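Local coordinates for protein extracellular invertase (Aspergillus kawachii, PDB 5XH8) that probably hydrolyses sucrose at its beta-fructofuranoside bond and has high transfructosylation activity, the transfer of fructosyl units that gives fructooligosaccharides such as 1-kestose, at residues Lys324-Thr329 with Pro339-Ser344; Pro373-Val378 with Ala419-Ala424. All blocks are in the same frame, centred on the assembly; numbering follows the deposited sequence.

Interaction 1 of 2, residues Lys324-Thr329 with Pro339-Ser344; sequences KVLPST and PDRFIS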
loop_
_atom_site.group_PDB
_atom_site.type_symbol
_atom_site.label_atom_id
_atom_site.label_comp_id
_atom_site.label_asym_id
_atom_site.label_seq_id
_atom_site.Cartn_x
_atom_site.Cartn_y
_atom_site.Cartn_z
ATOM N N LYS A 324 12.364 16.532 -20.147
ATOM C CA LYS A 324 12.992 16.996 -18.931
ATOM C C LYS A 324 13.659 18.330 -19.191
ATOM O O LYS A 324 14.177 18.567 -20.279
ATOM C CB LYS A 324 14.061 16.000 -18.472
ATOM C CG LYS A 324 14.563 16.173 -17.047
ATOM C CD LYS A 324 13.466 15.865 -16.021
ATOM C CE LYS A 324 13.996 15.734 -14.587
ATOM N NZ LYS A 324 12.858 15.379 -13.684
ATOM N N VAL A 325 13.691 19.156 -18.155
ATOM C CA VAL A 325 14.497 20.363 -18.127
ATOM C C VAL A 325 15.952 19.992 -18.280
ATOM O O VAL A 325 16.459 19.104 -17.586
ATOM C CB VAL A 325 14.323 21.134 -16.786
ATOM C CG1 VAL A 325 15.305 22.303 -16.697
ATOM C CG2 VAL A 325 12.896 21.636 -16.693
ATOM N N LEU A 326 16.625 20.671 -19.202
ATOM C CA LEU A 326 18.078 20.529 -19.373
ATOM C C LEU A 326 18.683 21.913 -19.148
ATOM O O LEU A 326 18.461 22.817 -19.967
ATOM C CB LEU A 326 18.402 20.025 -20.799
ATOM C CG LEU A 326 19.879 19.878 -21.174
ATOM C CD1 LEU A 326 20.570 18.801 -20.337
ATOM C CD2 LEU A 326 20.040 19.602 -22.672
ATOM N N PRO A 327 19.412 22.099 -18.039
ATOM C CA PRO A 327 19.876 23.463 -17.801
ATOM C C PRO A 327 21.045 23.884 -18.701
ATOM O O PRO A 327 21.853 23.047 -19.155
ATOM C CB PRO A 327 20.283 23.451 -16.317
ATOM C CG PRO A 327 20.616 22.043 -16.035
ATOM C CD PRO A 327 19.723 21.210 -16.906
ATOM N N SER A 328 21.147 25.192 -18.888
ATOM C CA SER A 328 22.269 25.824 -19.605
ATOM C C SER A 328 23.630 25.420 -19.056
ATOM O O SER A 328 24.601 25.408 -19.791
ATOM C CB SER A 328 22.143 27.357 -19.549
ATOM O OG SER A 328 22.429 27.835 -18.243
ATOM N N THR A 329 23.685 25.075 -17.777
ATOM C CA THR A 329 24.903 24.603 -17.135
ATOM C C THR A 329 25.280 23.160 -17.425
ATOM O O THR A 329 26.364 22.721 -17.021
ATOM C CB THR A 329 24.771 24.708 -15.621
ATOM O OG1 THR A 329 23.643 23.932 -15.196
ATOM C CG2 THR A 329 24.588 26.207 -15.207
ATOM N N PRO A 339 20.588 28.013 -24.067
ATOM C CA PRO A 339 19.989 28.409 -22.810
ATOM C C PRO A 339 19.306 27.174 -22.166
ATOM O O PRO A 339 19.424 26.044 -22.698
ATOM C CB PRO A 339 18.965 29.448 -23.239
ATOM C CG PRO A 339 18.500 28.948 -24.556
ATOM C CD PRO A 339 19.693 28.301 -25.204
ATOM N N ASP A 340 18.625 27.382 -21.039
ATOM C CA ASP A 340 17.806 26.310 -20.426
ATOM C C ASP A 340 16.825 25.794 -21.478
ATOM O O ASP A 340 16.228 26.572 -22.236
ATOM C CB ASP A 340 16.997 26.810 -19.240
ATOM C CG ASP A 340 17.840 27.264 -18.056
ATOM O OD1 ASP A 340 18.990 26.837 -17.844
ATOM O OD2 ASP A 340 17.270 28.052 -17.286
ATOM N N ARG A 341 16.675 24.475 -21.552
ATOM C CA ARG A 341 15.802 23.854 -22.559
ATOM C C ARG A 341 14.876 22.866 -21.895
ATOM O O ARG A 341 15.104 22.488 -20.758
ATOM C CB ARG A 341 16.651 23.148 -23.610
ATOM C CG ARG A 341 17.369 24.115 -24.538
ATOM C CD ARG A 341 18.198 23.390 -25.547
ATOM N NE ARG A 341 19.421 22.836 -24.981
ATOM C CZ ARG A 341 20.285 22.077 -25.658
ATOM N NH1 ARG A 341 20.049 21.743 -26.923
ATOM N NH2 ARG A 341 21.387 21.648 -25.069
ATOM N N PHE A 342 13.812 22.502 -22.606
ATOM C CA PHE A 342 13.000 21.353 -22.298
ATOM C C PHE A 342 13.112 20.373 -23.476
ATOM O O PHE A 342 12.614 20.648 -24.577
ATOM C CB PHE A 342 11.542 21.729 -22.059
ATOM C CG PHE A 342 10.720 20.579 -21.535
ATOM C CD1 PHE A 342 10.725 20.271 -20.181
ATOM C CD2 PHE A 342 9.973 19.785 -22.401
ATOM C CE1 PHE A 342 9.995 19.199 -19.700
ATOM C CE2 PHE A 342 9.244 18.712 -21.926
ATOM C CZ PHE A 342 9.263 18.410 -20.580
ATOM N N ILE A 343 13.784 19.244 -23.230
ATOM C CA ILE A 343 14.047 18.239 -24.255
ATOM C C ILE A 343 13.042 17.112 -24.058
ATOM O O ILE A 343 12.955 16.553 -22.953
ATOM C CB ILE A 343 15.481 17.701 -24.119
ATOM C CG1 ILE A 343 16.514 18.850 -24.097
ATOM C CG2 ILE A 343 15.775 16.640 -25.194
ATOM C CD1 ILE A 343 16.465 19.795 -25.291
ATOM N N SER A 344 12.277 16.796 -25.104
ATOM C CA SER A 344 11.303 15.705 -25.108
ATOM C C SER A 344 11.681 14.587 -26.104
ATOM O O SER A 344 12.009 14.857 -27.283
ATOM C CB SER A 344 9.932 16.236 -25.503
ATOM O OG SER A 344 8.941 15.257 -25.288
HETATM O O HOH W 1 19.890 23.581 -22.091
#
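Leu326 and Arg341 form a hydrogen-bonded antiparallel pair with two backbone bonds. Leu326 N gives a nearly straight bond (174°) to Arg341 O at 2.8 Å, and Arg341 N returns one to Leu326 O. Their side chains lie side by side and point the same way. Leu326 CD2 comes to 3.4 Å from Arg341 NH2, approaching the guanidinium obliquely. Leu326 CD2 also meets Ile343 CG1 at 3.9 Å, where the two side chains cross obliquely. This is the tightly packed part of the contact. On the other face of the sheet sit Val325 and Phe342, a non-hydrogen-bonded pair. CG of Phe342 is anti to its backbone N (chi1 -171°), and the ring lies against the Lys324 backbone. Lys324 N stands 3.5 Å above the Phe342 ring plane, offset toward the rim. Val325 CG2 touches the ring more loosely, 4.3 Å from Phe342 CD1.

Beyond the strands the contact thins into partly exposed loops. There Asp340 OD1 accepts a straight bond from Ser328 N at 2.9 Å, through its anti lone pair. A water bridges the nearby backbone: it donates to Leu326 O and Pro339 O and accepts from Arg341 NE, lying in the guanidinium plane at its edge. Leu326 O thus takes both the water and Arg341 N.

The two strands are successive antiparallel strands of one beta-propeller sheet in this GH32 enzyme, and helix 331-336 lies in the connection between them. Ser333 OG of that helix is hydrogen-bonded to Arg341 NH2, and Arg341 NH1 forms a salt bridge with Glu421. Strand 37-47 packs on Lys324 and Leu326. Strand 366-385 pairs with the far side of strand 341-348, and Phe253 stacks on the Phe342 ring.

Interaction 2 of 2, residues Pro373-Val378 with Ala419-Ala424; sequences PRELRV and ARETKA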
loop_
_atom_site.group_PDB
_atom_site.type_symbol
_atom_site.label_atom_id
_atom_site.label_comp_id
_atom_site.label_asym_id
_atom_site.label_seq_id
_atom_site.Cartn_x
_atom_site.Cartn_y
_atom_site.Cartn_z
ATOM N N PRO A 373 15.659 13.618 -29.990
ATOM C CA PRO A 373 15.326 14.567 -28.932
ATOM C C PRO A 373 14.821 15.851 -29.557
ATOM O O PRO A 373 15.407 16.311 -30.560
ATOM C CB PRO A 373 16.667 14.806 -28.229
ATOM C CG PRO A 373 17.716 14.386 -29.213
ATOM C CD PRO A 373 17.088 13.269 -29.995
ATOM N N ARG A 374 13.761 16.423 -28.987
ATOM C CA ARG A 374 13.161 17.645 -29.516
ATOM C C ARG A 374 13.204 18.771 -28.465
ATOM O O ARG A 374 12.884 18.553 -27.284
ATOM C CB ARG A 374 11.731 17.401 -29.950
ATOM C CG ARG A 374 11.627 16.481 -31.145
ATOM C CD ARG A 374 10.228 16.033 -31.484
ATOM N NE ARG A 374 10.311 15.085 -32.604
ATOM C CZ ARG A 374 9.297 14.399 -33.122
ATOM N NH1 ARG A 374 8.069 14.508 -32.644
ATOM N NH2 ARG A 374 9.533 13.587 -34.138
ATOM N N GLU A 375 13.640 19.952 -28.914
ATOM C CA GLU A 375 13.513 21.201 -28.158
ATOM C C GLU A 375 12.089 21.707 -28.281
ATOM O O GLU A 375 11.529 21.744 -29.385
ATOM C CB GLU A 375 14.523 22.265 -28.650
ATOM C CG GLU A 375 15.931 21.975 -28.206
ATOM C CD GLU A 375 16.950 22.950 -28.764
ATOM O OE1 GLU A 375 16.544 24.067 -29.067
ATOM O OE2 GLU A 375 18.155 22.622 -28.867
ATOM N N LEU A 376 11.486 22.036 -27.129
ATOM C CA LEU A 376 10.180 22.680 -27.097
ATOM C C LEU A 376 10.342 24.131 -26.630
ATOM O O LEU A 376 11.133 24.422 -25.700
ATOM C CB LEU A 376 9.219 21.933 -26.185
ATOM C CG LEU A 376 8.975 20.457 -26.490
ATOM C CD1 LEU A 376 7.841 19.954 -25.597
ATOM C CD2 LEU A 376 8.654 20.192 -27.952
ATOM N N ARG A 377 9.629 25.037 -27.301
ATOM C CA ARG A 377 9.683 26.486 -26.972
ATOM C C ARG A 377 8.421 27.165 -27.469
ATOM O O ARG A 377 7.660 26.579 -28.238
ATOM C CB ARG A 377 10.928 27.148 -27.583
ATOM C CG ARG A 377 10.896 27.329 -29.104
ATOM C CD ARG A 377 12.237 27.802 -29.654
ATOM N NE ARG A 377 12.192 28.087 -31.094
ATOM C CZ ARG A 377 11.628 29.168 -31.664
ATOM N NH1 ARG A 377 10.988 30.104 -30.943
ATOM N NH2 ARG A 377 11.662 29.290 -32.993
ATOM N N VAL A 378 8.203 28.407 -27.039
ATOM C CA VAL A 378 7.062 29.170 -27.551
ATOM C C VAL A 378 7.463 29.695 -28.929
ATOM O O VAL A 378 8.515 30.297 -29.056
ATOM C CB VAL A 378 6.637 30.332 -26.615
ATOM C CG1 VAL A 378 5.406 31.030 -27.178
ATOM C CG2 VAL A 378 6.319 29.800 -25.232
ATOM N N ALA A 419 16.563 18.774 -31.397
ATOM C CA ALA A 419 17.535 19.414 -30.516
ATOM C C ALA A 419 18.796 19.808 -31.293
ATOM O O ALA A 419 19.282 19.050 -32.161
ATOM C CB ALA A 419 17.891 18.509 -29.363
ATOM N N ARG A 420 19.334 20.980 -30.959
ATOM C CA ARG A 420 20.288 21.647 -31.853
ATOM C C ARG A 420 21.509 20.808 -32.175
ATOM O O ARG A 420 21.891 20.712 -33.354
ATOM C CB ARG A 420 20.664 23.053 -31.367
ATOM C CG ARG A 420 21.494 23.130 -30.090
ATOM C CD ARG A 420 21.438 24.531 -29.479
ATOM N NE ARG A 420 20.050 24.902 -29.197
ATOM C CZ ARG A 420 19.639 26.106 -28.786
ATOM N NH1 ARG A 420 20.511 27.085 -28.548
ATOM N NH2 ARG A 420 18.354 26.319 -28.595
ATOM N N GLU A 421 22.074 20.158 -31.156
ATOM C CA GLU A 421 23.304 19.397 -31.320
ATOM C C GLU A 421 23.089 18.108 -32.132
ATOM O O GLU A 421 23.970 17.681 -32.901
ATOM C CB GLU A 421 23.918 19.049 -29.983
ATOM C CG GLU A 421 24.164 20.245 -29.075
ATOM C CD GLU A 421 23.059 20.500 -28.053
ATOM O OE1 GLU A 421 21.870 20.227 -28.337
ATOM O OE2 GLU A 421 23.377 21.009 -26.957
ATOM N N THR A 422 21.919 17.498 -31.950
ATOM C CA THR A 422 21.520 16.347 -32.742
ATOM C C THR A 422 21.288 16.733 -34.207
ATOM O O THR A 422 21.696 15.995 -35.104
ATOM C CB THR A 422 20.270 15.673 -32.148
ATOM O OG1 THR A 422 20.647 15.058 -30.920
ATOM C CG2 THR A 422 19.704 14.613 -33.083
ATOM N N LYS A 423 20.614 17.857 -34.456
ATOM C CA LYS A 423 20.415 18.302 -35.826
ATOM C C LYS A 423 21.765 18.527 -36.556
ATOM O O LYS A 423 21.930 18.087 -37.712
ATOM C CB LYS A 423 19.545 19.556 -35.893
ATOM C CG LYS A 423 19.245 19.975 -37.319
ATOM C CD LYS A 423 18.298 21.156 -37.395
ATOM C CE LYS A 423 17.888 21.412 -38.842
ATOM N NZ LYS A 423 17.234 22.740 -38.907
ATOM N N ALA A 424 22.715 19.175 -35.877
ATOM C CA ALA A 424 24.031 19.422 -36.468
ATOM C C ALA A 424 24.744 18.100 -36.763
ATOM O O ALA A 424 25.388 17.964 -37.817
ATOM C CB ALA A 424 24.890 20.297 -35.557
#
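Glu375, which has more surface buried here than any other residue of the two segments, reaches from its strand to Arg420 at the start of a helix. With CG anti to the carbonyl carbon, chi1 of -74° sets Glu375 CG 3.8 Å from Ala419 CA, and the extended chain beyond carries the carboxylate to Arg420. Arg420 forms a salt bridge, gripping the carboxylate side-on. Arg420 NH2 bonds to Glu375 OE1 at 2.9 Å, with the oxygen in the guanidinium plane. Arg420 NE meets the syn lone pair of Glu375 OE2 at 3.0 Å. The two flat groups are turned 37° apart, and the side chains cross at about a right angle. Arg420 N also bonds to Glu375 OE2, from above the carboxylate plane, at 2.9 Å. OE2 is therefore held by two donors of one residue, and a third, Arg341 NH1, forms a salt bridge to it.

Ala419 is the N-cap residue of helix 420-426. The carboxylate of Glu375 thus sits at a helix N-terminus, where the helix dipole would probably stabilise its negative charge. Segment 373-378 belongs to the N-terminal GH32 catalytic region, whose fold is a beta-propeller. The helix follows strand 408-418, a neighbour of strand 366-385 in the sheet. Ala419 N continues the backbone bonding between these two strands with a straight bond (174°) to Pro373 O at 2.8 Å.

Pro373 packs its CB against Ala419 CB at 4.1 Å. Its ring also meets Thr422 tip to tip, with Pro373 CG 3.5 Å from Thr422 OG1. That hydroxyl is hydrogen-bonded to Leu73 O.

How the interactions relate
Interactions 1 and 2 share one sheet: strands 341-348 and 366-385 are neighbours in it, and the two centres lie about 10 Å apart. Arg341 of interaction 1 ties them together. Arg341 NH1 reaches both acidic residues of interaction 2, Glu375 and Glu421, and stands 2.8 Å from Glu421 OE1. Ile343 CG2 also packs on Pro373 CB. Interaction 1 is partly buried and joins two strands largely through backbone bonds, with a water at its loop end. Interaction 2 is buried, covers less surface, and joins a strand to a helix start mainly through charged side chains.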